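Local atomic coordinates of glycerol dehydratase (Clostridium butyricum, PDB entry 1R9D), a protein that probably dehydrates glycerol to 3-hydroxypropionaldehyde by glycyl-radical chemistry, without the need for coenzyme B12. Residues 341-346 and 428-433; 378-383 and 403-408; 388-393 and 715-720; 685-690 and 724-729; 691-696 and 728-733. All coordinates share one frame; numbering follows the deposited sequence.

The five contacts lie round one mixed sheet, in strand order 341-344, 375-380, 404-407, 733-738, 702-705. Interaction 1 reaches its first strand and interaction 2 joins the next two, centres about 10 Å apart; along the chain, interaction 2 is nested inside the loop that interaction 1 closes. Interaction 3 packs helix 386-397, which links the strands of interaction 2, against helix 712-728. That helix ends in interaction 4, and the chain continues into interaction 5, the two centres about 8 Å apart. Interactions 4 and 5 lie within the glycine-radical range, whereas interaction 3 joins it to the pyruvate formate lyase-like range, so strands and helices from both sequence ranges share one sheet and its covering layer.

Interaction 1: residues 341-346 and 428-433; sequences NLIVGG and YGIIGC
Asn341 reaches from strand 341-344 across to Ile430 and Gly432. Its CB starts against the backbone, 3.3 Å from Ile430 O. With CG anti to the backbone N (chi1 -156°), the amide passes over the Ile430 side chain, CG lying 3.7 Å from Ile430 CG2. At the tip the two amide atoms part company. ND2 donates to Gly432 O at 3.1 Å, nearly straight at 164°; the acceptor sits in the amide plane, but the donor stands above the carbonyl plane of Gly432. OD1 faces a water 2.9 Å away that also reaches Ile430 O at 2.8 Å, and OD1 is also hydrogen-bonded to Ser377 OG on the neighbouring strand. Two residues on, Ile343 adds the apolar part, its CD1 3.8 Å from Ile430 CG1 and its CG2 facing the CA of Gly429. The strands run nearly antiparallel, yet no backbone bond joins them; a side chain and a water fill the gap instead. Gly432 lies beside the bound glycerol, nearest atoms about 3 Å apart. Both ends of the buried Asn341 amide are in use, which should fix which way round the amide lies, and the residue links the loop beside the glycerol to strand 341-344.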
# COMPACT_ATOMS: atom_id res chain seq x y z
N ASN A 341 30.98 -2.87 -9.66
CA ASN A 341 31.88 -4.01 -9.77
C ASN A 341 31.69 -4.81 -11.05
O ASN A 341 30.57 -5.19 -11.42
CB ASN A 341 31.71 -4.93 -8.55
CG ASN A 341 32.96 -5.78 -8.28
OD1 ASN A 341 33.32 -6.62 -9.09
ND2 ASN A 341 33.61 -5.53 -7.16
N LEU A 342 32.80 -5.05 -11.73
CA LEU A 342 32.82 -5.82 -12.97
C LEU A 342 33.85 -6.92 -12.74
O LEU A 342 35.00 -6.63 -12.41
CB LEU A 342 33.22 -4.92 -14.14
CG LEU A 342 33.18 -5.51 -15.56
CD1 LEU A 342 33.04 -4.37 -16.58
CD2 LEU A 342 34.44 -6.32 -15.82
N ILE A 343 33.44 -8.17 -12.90
CA ILE A 343 34.34 -9.29 -12.64
C ILE A 343 34.59 -10.17 -13.87
O ILE A 343 33.72 -10.31 -14.73
CB ILE A 343 33.76 -10.15 -11.47
CG1 ILE A 343 34.81 -11.11 -10.92
CG2 ILE A 343 32.54 -10.92 -11.96
CD1 ILE A 343 34.49 -11.55 -9.50
N VAL A 344 35.78 -10.75 -13.96
CA VAL A 344 36.10 -11.63 -15.07
C VAL A 344 36.74 -12.92 -14.60
O VAL A 344 37.27 -13.00 -13.48
CB VAL A 344 37.02 -10.94 -16.13
CG1 VAL A 344 36.32 -9.70 -16.67
CG2 VAL A 344 38.37 -10.59 -15.52
N GLY A 345 36.67 -13.95 -15.44
CA GLY A 345 37.24 -15.24 -15.09
C GLY A 345 36.29 -16.08 -14.26
O GLY A 345 35.13 -15.71 -14.08
N GLY A 346 36.78 -17.20 -13.75
CA GLY A 346 35.94 -18.07 -12.95
C GLY A 346 35.48 -19.29 -13.72
O GLY A 346 36.03 -19.60 -14.78
N TYR A 428 28.05 -16.77 -10.04
CA TYR A 428 28.04 -15.55 -9.24
C TYR A 428 28.92 -14.42 -9.77
O TYR A 428 29.90 -14.65 -10.48
CB TYR A 428 28.44 -15.85 -7.79
CG TYR A 428 29.93 -15.93 -7.53
CD1 TYR A 428 30.67 -14.77 -7.23
CD2 TYR A 428 30.61 -17.14 -7.60
CE1 TYR A 428 32.04 -14.83 -7.00
CE2 TYR A 428 31.99 -17.21 -7.37
CZ TYR A 428 32.69 -16.05 -7.07
OH TYR A 428 34.04 -16.13 -6.82
N GLY A 429 28.55 -13.21 -9.38
CA GLY A 429 29.31 -12.03 -9.73
C GLY A 429 29.36 -11.26 -8.43
O GLY A 429 28.69 -11.64 -7.47
N ILE A 430 30.15 -10.18 -8.37
CA ILE A 430 30.24 -9.39 -7.16
C ILE A 430 29.49 -8.07 -7.25
O ILE A 430 29.53 -7.40 -8.29
CB ILE A 430 31.72 -9.10 -6.80
CG1 ILE A 430 32.43 -10.42 -6.46
CG2 ILE A 430 31.79 -8.14 -5.62
CD1 ILE A 430 31.84 -11.15 -5.27
N ILE A 431 28.82 -7.70 -6.17
CA ILE A 431 28.08 -6.45 -6.09
C ILE A 431 28.88 -5.46 -5.24
O ILE A 431 29.38 -5.83 -4.18
CB ILE A 431 26.70 -6.64 -5.41
CG1 ILE A 431 25.86 -7.63 -6.21
CG2 ILE A 431 25.98 -5.29 -5.28
CD1 ILE A 431 25.71 -7.27 -7.69
N GLY A 432 29.00 -4.22 -5.70
CA GLY A 432 29.71 -3.20 -4.94
C GLY A 432 31.15 -3.50 -4.56
O GLY A 432 32.04 -3.47 -5.41
N CYS A 433 31.38 -3.77 -3.28
CA CYS A 433 32.73 -4.05 -2.80
C CYS A 433 33.11 -5.53 -2.78
O CYS A 433 34.10 -5.92 -3.40
CB CYS A 433 32.91 -3.49 -1.39
SG CYS A 433 32.87 -1.68 -1.28
O HOH W 1 31.25 -8.30 -10.31

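Interaction 2: residues 378-383 and 403-408; sequences VRIWNK and PAYYND
Arg379 and Asp408 form a side-on, two-nitrogen salt bridge, NE to OD1 and NH2 to OD2, each 2.8 Å. The grip is twisted, with guanidinium and carboxylate planes 58° apart: OD2 lies in the guanidinium plane, whereas NH2 comes to it from above the carboxylate plane. A bend at chi3 (50°) turns NE toward the acid. Both groups have further partners, for Asp408 OD1 takes the Tyr428 hydroxyl and OD2 takes Gln347, while Arg379 NH2 also meets the carbonyl of Arg426. Beneath the ion pair runs a parallel ladder. Val378 N bonds to Ala404 O at 2.9 Å, Val378 O receives Tyr406 N, Ile380 N bonds to Tyr406 O, and Asp408 N closes the series on Ile380 O at 3.0 Å. On the face that carries Val378 and Ile380, Val378 CG2 touches Tyr405 CD2 at 3.5 Å, the two side chains pointing the same way, and Ile380 CG1 reaches the edge of that ring. Trp381 CB packs on Asp408 CB. This is the strand pair of a beta-alpha-beta unit: helix 386-397 makes the connection and, together with helix 712-728, packs against Tyr405, while Asn407 is the N-cap of helix 408-417.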
# COMPACT_ATOMS: atom_id res chain seq x y z
N VAL A 378 38.49 -10.27 -10.26
CA VAL A 378 38.73 -11.54 -10.93
C VAL A 378 38.32 -12.68 -9.99
O VAL A 378 38.49 -12.60 -8.78
CB VAL A 378 40.22 -11.74 -11.34
CG1 VAL A 378 40.67 -10.60 -12.27
CG2 VAL A 378 41.11 -11.81 -10.11
N ARG A 379 37.76 -13.74 -10.57
CA ARG A 379 37.37 -14.90 -9.78
C ARG A 379 38.52 -15.89 -9.90
O ARG A 379 39.12 -16.03 -10.97
CB ARG A 379 36.08 -15.52 -10.33
CG ARG A 379 34.83 -14.79 -9.88
CD ARG A 379 33.57 -15.40 -10.50
NE ARG A 379 33.53 -16.85 -10.33
CZ ARG A 379 32.49 -17.60 -10.66
NH1 ARG A 379 31.40 -17.04 -11.17
NH2 ARG A 379 32.55 -18.92 -10.51
N ILE A 380 38.84 -16.57 -8.80
CA ILE A 380 39.92 -17.54 -8.77
C ILE A 380 39.38 -18.86 -8.23
O ILE A 380 38.60 -18.86 -7.28
CB ILE A 380 41.06 -17.06 -7.83
CG1 ILE A 380 41.64 -15.73 -8.34
CG2 ILE A 380 42.15 -18.12 -7.72
CD1 ILE A 380 42.28 -15.81 -9.71
N TRP A 381 39.76 -19.97 -8.84
CA TRP A 381 39.33 -21.28 -8.35
C TRP A 381 40.45 -22.29 -8.54
O TRP A 381 41.52 -21.95 -9.06
CB TRP A 381 38.02 -21.73 -9.02
CG TRP A 381 38.10 -22.08 -10.47
CD1 TRP A 381 38.42 -21.25 -11.52
CD2 TRP A 381 37.77 -23.35 -11.06
NE1 TRP A 381 38.30 -21.93 -12.71
CE2 TRP A 381 37.90 -23.21 -12.46
CE3 TRP A 381 37.37 -24.58 -10.53
CZ2 TRP A 381 37.65 -24.27 -13.34
CZ3 TRP A 381 37.12 -25.63 -11.41
CH2 TRP A 381 37.26 -25.47 -12.80
N ASN A 382 40.23 -23.53 -8.11
CA ASN A 382 41.28 -24.55 -8.22
C ASN A 382 41.89 -24.73 -9.60
O ASN A 382 43.09 -25.01 -9.72
CB ASN A 382 40.76 -25.91 -7.72
CG ASN A 382 40.73 -26.01 -6.20
OD1 ASN A 382 40.56 -27.10 -5.64
ND2 ASN A 382 40.88 -24.88 -5.53
N LYS A 383 41.09 -24.55 -10.65
CA LYS A 383 41.58 -24.73 -12.01
C LYS A 383 41.82 -23.45 -12.81
O LYS A 383 41.81 -23.47 -14.04
CB LYS A 383 40.65 -25.66 -12.79
CG LYS A 383 40.63 -27.09 -12.25
CD LYS A 383 39.71 -27.97 -13.08
CE LYS A 383 40.44 -29.22 -13.57
NZ LYS A 383 41.61 -28.89 -14.43
N PRO A 403 43.51 -5.98 -9.51
CA PRO A 403 42.07 -6.20 -9.36
C PRO A 403 41.81 -6.78 -7.98
O PRO A 403 42.74 -7.16 -7.28
CB PRO A 403 41.78 -7.21 -10.45
CG PRO A 403 42.98 -8.11 -10.35
CD PRO A 403 44.14 -7.12 -10.21
N ALA A 404 40.54 -6.84 -7.59
CA ALA A 404 40.18 -7.46 -6.32
C ALA A 404 40.09 -8.94 -6.67
O ALA A 404 39.62 -9.28 -7.75
CB ALA A 404 38.84 -6.93 -5.83
N TYR A 405 40.55 -9.82 -5.77
CA TYR A 405 40.52 -11.27 -6.00
C TYR A 405 39.44 -11.92 -5.15
O TYR A 405 39.32 -11.62 -3.96
CB TYR A 405 41.88 -11.91 -5.67
CG TYR A 405 43.04 -11.39 -6.50
CD1 TYR A 405 43.62 -10.15 -6.23
CD2 TYR A 405 43.53 -12.13 -7.57
CE1 TYR A 405 44.68 -9.67 -7.00
CE2 TYR A 405 44.58 -11.65 -8.36
CZ TYR A 405 45.15 -10.42 -8.07
OH TYR A 405 46.19 -9.94 -8.83
N TYR A 406 38.67 -12.83 -5.75
CA TYR A 406 37.59 -13.53 -5.05
C TYR A 406 37.73 -15.03 -5.16
O TYR A 406 38.04 -15.56 -6.23
CB TYR A 406 36.23 -13.08 -5.59
CG TYR A 406 36.00 -11.61 -5.36
CD1 TYR A 406 36.45 -10.66 -6.28
CD2 TYR A 406 35.39 -11.16 -4.20
CE1 TYR A 406 36.31 -9.30 -6.04
CE2 TYR A 406 35.24 -9.80 -3.94
CZ TYR A 406 35.71 -8.88 -4.87
OH TYR A 406 35.57 -7.54 -4.62
N ASN A 407 37.47 -15.72 -4.05
CA ASN A 407 37.62 -17.17 -3.96
C ASN A 407 36.37 -18.01 -4.22
O ASN A 407 35.49 -18.12 -3.38
CB ASN A 407 38.18 -17.49 -2.57
CG ASN A 407 38.58 -18.94 -2.42
OD1 ASN A 407 38.67 -19.68 -3.39
ND2 ASN A 407 38.85 -19.35 -1.18
N ASP A 408 36.30 -18.61 -5.41
CA ASP A 408 35.19 -19.48 -5.81
C ASP A 408 34.99 -20.62 -4.81
O ASP A 408 33.86 -21.01 -4.52
CB ASP A 408 35.49 -20.13 -7.16
CG ASP A 408 35.12 -19.26 -8.35
OD1 ASP A 408 35.01 -18.02 -8.20
OD2 ASP A 408 34.98 -19.83 -9.45
O HOH W 2 40.44 -20.35 -5.24

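Interaction 3: residues 388-393 and 715-720; sequences FLLRAA and GLMNLS
Ala393 sets its CB against two leucines of the facing helix, 3.8 Å from Leu716 CD2 and 4.0 Å from Leu719 CD2. The small methyl lets the backbones come close, and Leu716 CD2 also rests 3.6 Å from the carbonyl O of Ala393. One turn back, Leu389 faces Ser720. Leu389 CG, anti to the backbone N (chi1 180°), lies 3.7 Å from Ser720 OG, and CD2 comes still closer to that hydroxyl, to 3.1 Å, a tight approach. To one side, Leu390 swings its tip in toward the other helix, CD2 lying 4.3 Å from Leu716 CB and equally far from Met717 SD on the more exposed flank. No hydrogen bond joins the two segments; the contact is van der Waals packing, mostly apolar. The axes of the two segments pass 9.2 Å apart at 110°. Leu389, Ala392 and Leu719 all pack on Tyr405 of strand 404-407, which places both helices over the same face of the sheet. Each connects two parallel neighbouring strands, 375-380 to 404-407 and 702-705 to 733-738, as in paired beta-alpha-beta crossovers whose connecting helices cover one face of the sheet, here crossing steeply.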
# COMPACT_ATOMS: atom_id res chain seq x y z
N PHE A 388 46.31 -16.69 -16.47
CA PHE A 388 45.29 -15.74 -16.06
C PHE A 388 45.66 -15.09 -14.73
O PHE A 388 45.63 -13.87 -14.59
CB PHE A 388 43.93 -16.43 -15.95
CG PHE A 388 42.81 -15.50 -15.55
CD1 PHE A 388 42.39 -14.47 -16.39
CD2 PHE A 388 42.16 -15.65 -14.32
CE1 PHE A 388 41.35 -13.62 -16.03
CE2 PHE A 388 41.12 -14.80 -13.95
CZ PHE A 388 40.72 -13.78 -14.80
N LEU A 389 46.01 -15.91 -13.75
CA LEU A 389 46.40 -15.40 -12.45
C LEU A 389 47.64 -14.52 -12.57
O LEU A 389 47.75 -13.49 -11.90
CB LEU A 389 46.67 -16.56 -11.47
CG LEU A 389 47.09 -16.16 -10.06
CD1 LEU A 389 46.11 -15.16 -9.47
CD2 LEU A 389 47.18 -17.41 -9.19
N LEU A 390 48.58 -14.91 -13.43
CA LEU A 390 49.79 -14.12 -13.61
C LEU A 390 49.48 -12.78 -14.26
O LEU A 390 50.09 -11.76 -13.91
CB LEU A 390 50.82 -14.90 -14.44
CG LEU A 390 51.49 -16.05 -13.68
CD1 LEU A 390 52.39 -16.84 -14.62
CD2 LEU A 390 52.28 -15.49 -12.50
N ARG A 391 48.54 -12.77 -15.19
CA ARG A 391 48.16 -11.52 -15.84
C ARG A 391 47.50 -10.60 -14.82
O ARG A 391 47.71 -9.39 -14.84
CB ARG A 391 47.20 -11.79 -17.01
CG ARG A 391 46.94 -10.56 -17.88
CD ARG A 391 48.23 -10.06 -18.52
NE ARG A 391 47.98 -9.06 -19.56
CZ ARG A 391 48.93 -8.39 -20.21
NH1 ARG A 391 50.21 -8.62 -19.93
NH2 ARG A 391 48.61 -7.52 -21.15
N ALA A 392 46.70 -11.17 -13.93
CA ALA A 392 46.05 -10.38 -12.90
C ALA A 392 47.14 -9.79 -12.00
O ALA A 392 47.06 -8.63 -11.58
CB ALA A 392 45.09 -11.24 -12.08
N ALA A 393 48.16 -10.59 -11.70
CA ALA A 393 49.26 -10.14 -10.87
C ALA A 393 49.99 -8.97 -11.54
O ALA A 393 50.41 -8.04 -10.86
CB ALA A 393 50.24 -11.29 -10.61
N GLY A 715 58.39 -11.58 -8.36
CA GLY A 715 57.40 -10.77 -7.68
C GLY A 715 55.99 -11.24 -8.01
O GLY A 715 55.14 -11.34 -7.13
N LEU A 716 55.75 -11.53 -9.29
CA LEU A 716 54.44 -11.99 -9.73
C LEU A 716 54.16 -13.39 -9.19
O LEU A 716 53.04 -13.70 -8.78
CB LEU A 716 54.37 -11.99 -11.26
CG LEU A 716 54.59 -10.64 -11.95
CD1 LEU A 716 54.43 -10.81 -13.45
CD2 LEU A 716 53.60 -9.61 -11.43
N MET A 717 55.18 -14.24 -9.20
CA MET A 717 55.06 -15.61 -8.71
C MET A 717 54.74 -15.60 -7.22
O MET A 717 53.93 -16.40 -6.75
CB MET A 717 56.37 -16.37 -8.94
CG MET A 717 56.76 -16.53 -10.40
SD MET A 717 55.76 -17.77 -11.25
CE MET A 717 56.93 -19.15 -11.28
N ASN A 718 55.39 -14.71 -6.48
CA ASN A 718 55.17 -14.61 -5.04
C ASN A 718 53.77 -14.13 -4.70
O ASN A 718 53.15 -14.65 -3.78
CB ASN A 718 56.21 -13.69 -4.40
CG ASN A 718 57.58 -14.34 -4.31
OD1 ASN A 718 57.69 -15.57 -4.22
ND2 ASN A 718 58.63 -13.53 -4.32
N LEU A 719 53.27 -13.14 -5.43
CA LEU A 719 51.92 -12.64 -5.17
C LEU A 719 50.93 -13.76 -5.47
O LEU A 719 49.97 -13.98 -4.72
CB LEU A 719 51.58 -11.43 -6.06
CG LEU A 719 50.20 -10.84 -5.77
CD1 LEU A 719 50.25 -10.06 -4.46
CD2 LEU A 719 49.75 -9.93 -6.90
N SER A 720 51.16 -14.46 -6.57
CA SER A 720 50.30 -15.57 -6.97
C SER A 720 50.27 -16.65 -5.89
O SER A 720 49.21 -17.19 -5.56
CB SER A 720 50.82 -16.17 -8.28
OG SER A 720 50.21 -17.43 -8.54

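Interaction 4: residues 685-690 and 724-729; sequences NSVSKL and RSYFDQ
Tyr726 and Gln729, at the C-terminal end of helix 712-728, meet Val687 and Ser688 in the type I beta turn that runs from Val687 to Leu690 after helix 680-687. Walking along the later segment, Ser725 comes first and acts through solvent: a water 2.7 Å from its OG donates to Asn685 OD1. Next is Tyr726, whose CG stands anti to the backbone N (chi1 175°) and whose ring reaches across to Val687 and Ser688. Its OH lies 3.3 Å from Val687 CG1, and that methyl is 3.9 Å from CE1 as well. The backbone N of Ser688 comes to the ring edge, in the ring plane and 3.8 Å from CE1. Phe701 and His692 also pack on this ring, setting it in a buried corner. Gln729, the first residue to leave the helical path, lies on the exposed side. Its CB presses on Ser688 CB at 3.5 Å, and a bend at chi2 (-87°) turns the amide toward Asn685, the two amide planes standing 71° apart. No direct hydrogen bond joins the segments. Within its own segment, Ser688 OG donates back to the carbonyl O of Asn685, three residues earlier, at 2.7 Å.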
# COMPACT_ATOMS: atom_id res chain seq x y z
N ASN A 685 47.34 -16.15 7.14
CA ASN A 685 46.98 -17.30 7.96
C ASN A 685 46.01 -16.90 9.07
O ASN A 685 45.04 -17.61 9.35
CB ASN A 685 48.23 -17.96 8.56
CG ASN A 685 49.09 -18.66 7.51
OD1 ASN A 685 48.64 -18.91 6.39
ND2 ASN A 685 50.32 -19.01 7.89
N SER A 686 46.26 -15.75 9.69
CA SER A 686 45.39 -15.26 10.76
C SER A 686 43.99 -14.95 10.25
O SER A 686 43.00 -15.37 10.84
CB SER A 686 45.95 -13.99 11.39
OG SER A 686 47.02 -14.27 12.27
N VAL A 687 43.91 -14.20 9.16
CA VAL A 687 42.61 -13.83 8.61
C VAL A 687 41.81 -15.05 8.15
O VAL A 687 40.58 -15.07 8.26
CB VAL A 687 42.77 -12.84 7.44
CG1 VAL A 687 41.42 -12.48 6.85
CG2 VAL A 687 43.47 -11.58 7.95
N SER A 688 42.50 -16.07 7.66
CA SER A 688 41.82 -17.26 7.17
C SER A 688 41.13 -18.05 8.29
O SER A 688 40.28 -18.90 8.01
CB SER A 688 42.81 -18.18 6.43
OG SER A 688 43.71 -18.81 7.32
N LYS A 689 41.45 -17.76 9.54
CA LYS A 689 40.84 -18.48 10.66
C LYS A 689 39.41 -18.03 10.97
O LYS A 689 38.67 -18.72 11.67
CB LYS A 689 41.71 -18.35 11.91
CG LYS A 689 43.08 -19.02 11.76
CD LYS A 689 44.00 -18.61 12.89
CE LYS A 689 45.40 -19.17 12.70
NZ LYS A 689 46.35 -18.64 13.72
N LEU A 690 39.03 -16.85 10.47
CA LEU A 690 37.68 -16.35 10.69
C LEU A 690 36.70 -17.21 9.89
O LEU A 690 37.11 -17.93 8.98
CB LEU A 690 37.58 -14.90 10.21
CG LEU A 690 38.61 -13.91 10.74
CD1 LEU A 690 38.45 -12.57 10.00
CD2 LEU A 690 38.44 -13.73 12.24
N ARG A 724 46.95 -17.80 -3.58
CA ARG A 724 46.51 -19.19 -3.56
C ARG A 724 46.53 -19.81 -2.17
O ARG A 724 45.63 -20.58 -1.82
CB ARG A 724 47.35 -20.03 -4.52
CG ARG A 724 46.99 -19.80 -5.98
CD ARG A 724 47.94 -20.51 -6.91
NE ARG A 724 47.48 -20.48 -8.29
CZ ARG A 724 48.26 -20.75 -9.34
NH1 ARG A 724 49.54 -21.05 -9.15
NH2 ARG A 724 47.76 -20.71 -10.57
N SER A 725 47.53 -19.47 -1.36
CA SER A 725 47.62 -20.03 -0.02
C SER A 725 46.49 -19.52 0.86
O SER A 725 45.92 -20.27 1.65
CB SER A 725 48.96 -19.68 0.63
OG SER A 725 49.00 -20.15 1.97
N TYR A 726 46.17 -18.23 0.74
CA TYR A 726 45.09 -17.66 1.53
C TYR A 726 43.75 -18.29 1.12
O TYR A 726 42.93 -18.64 1.98
CB TYR A 726 45.05 -16.13 1.34
CG TYR A 726 43.89 -15.44 2.02
CD1 TYR A 726 43.71 -15.54 3.41
CD2 TYR A 726 42.96 -14.70 1.29
CE1 TYR A 726 42.63 -14.91 4.04
CE2 TYR A 726 41.89 -14.08 1.90
CZ TYR A 726 41.73 -14.19 3.28
OH TYR A 726 40.63 -13.60 3.87
N PHE A 727 43.54 -18.45 -0.18
CA PHE A 727 42.30 -19.04 -0.67
C PHE A 727 42.20 -20.53 -0.34
O PHE A 727 41.11 -21.03 -0.08
CB PHE A 727 42.15 -18.80 -2.18
CG PHE A 727 41.71 -17.40 -2.53
CD1 PHE A 727 41.50 -16.44 -1.53
CD2 PHE A 727 41.49 -17.03 -3.85
CE1 PHE A 727 41.10 -15.13 -1.86
CE2 PHE A 727 41.09 -15.74 -4.18
CZ PHE A 727 40.89 -14.79 -3.19
N ASP A 728 43.33 -21.24 -0.34
CA ASP A 728 43.30 -22.66 -0.00
C ASP A 728 42.89 -22.82 1.47
O ASP A 728 42.30 -23.83 1.85
CB ASP A 728 44.66 -23.32 -0.23
CG ASP A 728 45.04 -23.41 -1.70
OD1 ASP A 728 44.13 -23.35 -2.56
OD2 ASP A 728 46.25 -23.55 -1.99
N GLN A 729 43.21 -21.80 2.27
CA GLN A 729 42.88 -21.78 3.70
C GLN A 729 41.46 -21.27 3.94
O GLN A 729 41.05 -21.05 5.08
CB GLN A 729 43.86 -20.89 4.46
CG GLN A 729 45.33 -21.32 4.42
CD GLN A 729 45.68 -22.31 5.51
OE1 GLN A 729 45.44 -23.51 5.37
NE2 GLN A 729 46.25 -21.82 6.60
O HOH W 3 48.07 -18.18 3.62

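Interaction 5: residues 691-696 and 728-733; sequences DHFIAS and DQKGFH
His692 packs tightly against Gly731 and Phe732. Gly731 CA sits over one face of the imidazole in a CH-pi contact, 4.3 Å from the centroid and 16° off the normal, and the backbone N of Phe732 lies over the same face, likewise offset toward the rim. Phe732 CB closes on His692 ND1 at 3.6 Å. The ring is fixed from both nitrogens, ND1 hydrogen-bonded to Thr699 OG1 and NE2 to the carbonyl of Val687. At the edge of the Phe732 ring, near its plane, His692 O lies 3.6 Å from Phe732 CD1, a buried carbonyl with no polar partner in the model. The other side is looser and wetter. Phe693 CE1 touches Lys730 CB only at 4.1 Å, its CZ meets Lys730 CD at the same distance, and a water connects His692 N to Lys730 O. Asp691 OD1 shapes this loop as an Asx turn, accepting Phe693 N and, at 3.0 Å, Ile694 N. Lys730, with positive phi, is the C-prime residue of the Schellman motif ending helix 712-728. From there the chain enters strand 733-738: Phe732 pairs by backbone with Asn407 and packs on Val410 and Ile411 of helix 408-417.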
# COMPACT_ATOMS: atom_id res chain seq x y z
N ASP A 691 35.42 -17.14 10.22
CA ASP A 691 34.40 -17.91 9.50
C ASP A 691 33.92 -17.08 8.30
O ASP A 691 33.02 -16.24 8.42
CB ASP A 691 33.21 -18.22 10.41
CG ASP A 691 32.18 -19.13 9.75
OD1 ASP A 691 32.18 -19.23 8.50
OD2 ASP A 691 31.37 -19.74 10.48
N HIS A 692 34.54 -17.30 7.14
CA HIS A 692 34.18 -16.57 5.93
C HIS A 692 32.95 -17.14 5.22
O HIS A 692 32.46 -16.56 4.25
CB HIS A 692 35.37 -16.57 4.96
CG HIS A 692 36.55 -15.80 5.46
ND1 HIS A 692 36.71 -14.45 5.24
CD2 HIS A 692 37.65 -16.20 6.15
CE1 HIS A 692 37.84 -14.04 5.78
NE2 HIS A 692 38.43 -15.09 6.34
N PHE A 693 32.45 -18.28 5.70
CA PHE A 693 31.27 -18.90 5.10
C PHE A 693 29.98 -18.26 5.62
O PHE A 693 29.04 -18.05 4.85
CB PHE A 693 31.23 -20.41 5.41
CG PHE A 693 32.29 -21.21 4.70
CD1 PHE A 693 33.59 -21.27 5.20
CD2 PHE A 693 31.99 -21.92 3.54
CE1 PHE A 693 34.57 -22.03 4.55
CE2 PHE A 693 32.95 -22.68 2.89
CZ PHE A 693 34.25 -22.74 3.39
N ILE A 694 29.93 -17.97 6.91
CA ILE A 694 28.73 -17.39 7.51
C ILE A 694 28.53 -15.94 7.08
O ILE A 694 27.40 -15.48 6.94
CB ILE A 694 28.78 -17.48 9.06
CG1 ILE A 694 27.39 -17.20 9.63
CG2 ILE A 694 29.80 -16.50 9.62
CD1 ILE A 694 27.27 -17.47 11.13
N ALA A 695 29.64 -15.23 6.87
CA ALA A 695 29.59 -13.84 6.42
C ALA A 695 29.45 -13.84 4.90
O ALA A 695 30.30 -13.32 4.18
CB ALA A 695 30.87 -13.11 6.83
N SER A 696 28.35 -14.42 4.43
CA SER A 696 28.07 -14.55 3.01
C SER A 696 27.78 -13.25 2.26
O SER A 696 27.65 -13.26 1.04
CB SER A 696 26.92 -15.54 2.80
OG SER A 696 25.85 -15.28 3.69
N ASP A 728 43.33 -21.24 -0.34
CA ASP A 728 43.30 -22.66 -0.00
C ASP A 728 42.89 -22.82 1.47
O ASP A 728 42.30 -23.83 1.85
CB ASP A 728 44.66 -23.32 -0.23
CG ASP A 728 45.04 -23.41 -1.70
OD1 ASP A 728 44.13 -23.35 -2.56
OD2 ASP A 728 46.25 -23.55 -1.99
N GLN A 729 43.21 -21.80 2.27
CA GLN A 729 42.88 -21.78 3.70
C GLN A 729 41.46 -21.27 3.94
O GLN A 729 41.05 -21.05 5.08
CB GLN A 729 43.86 -20.89 4.46
CG GLN A 729 45.33 -21.32 4.42
CD GLN A 729 45.68 -22.31 5.51
OE1 GLN A 729 45.44 -23.51 5.37
NE2 GLN A 729 46.25 -21.82 6.60
N LYS A 730 40.72 -21.08 2.85
CA LYS A 730 39.33 -20.64 2.89
C LYS A 730 39.09 -19.15 3.10
O LYS A 730 38.08 -18.76 3.69
CB LYS A 730 38.54 -21.45 3.92
CG LYS A 730 38.60 -22.96 3.69
CD LYS A 730 38.15 -23.32 2.28
CE LYS A 730 38.25 -24.81 2.02
NZ LYS A 730 37.91 -25.11 0.60
N GLY A 731 40.00 -18.31 2.61
CA GLY A 731 39.81 -16.88 2.71
C GLY A 731 38.79 -16.51 1.64
O GLY A 731 38.67 -17.22 0.64
N PHE A 732 38.09 -15.40 1.83
CA PHE A 732 37.03 -14.95 0.91
C PHE A 732 37.51 -14.03 -0.22
O PHE A 732 37.21 -14.26 -1.40
CB PHE A 732 35.97 -14.21 1.74
CG PHE A 732 34.66 -14.01 1.03
CD1 PHE A 732 33.56 -14.80 1.35
CD2 PHE A 732 34.50 -13.00 0.08
CE1 PHE A 732 32.32 -14.59 0.74
CE2 PHE A 732 33.26 -12.79 -0.54
CZ PHE A 732 32.17 -13.58 -0.20
N HIS A 733 38.24 -12.99 0.15
CA HIS A 733 38.72 -11.99 -0.80
C HIS A 733 40.01 -11.33 -0.33
O HIS A 733 40.29 -11.28 0.86
CB HIS A 733 37.63 -10.92 -0.97
CG HIS A 733 38.16 -9.53 -1.19
ND1 HIS A 733 38.72 -8.78 -0.18
CD2 HIS A 733 38.24 -8.77 -2.31
CE1 HIS A 733 39.12 -7.62 -0.67
NE2 HIS A 733 38.85 -7.59 -1.96
O HOH W 4 36.41 -19.51 6.35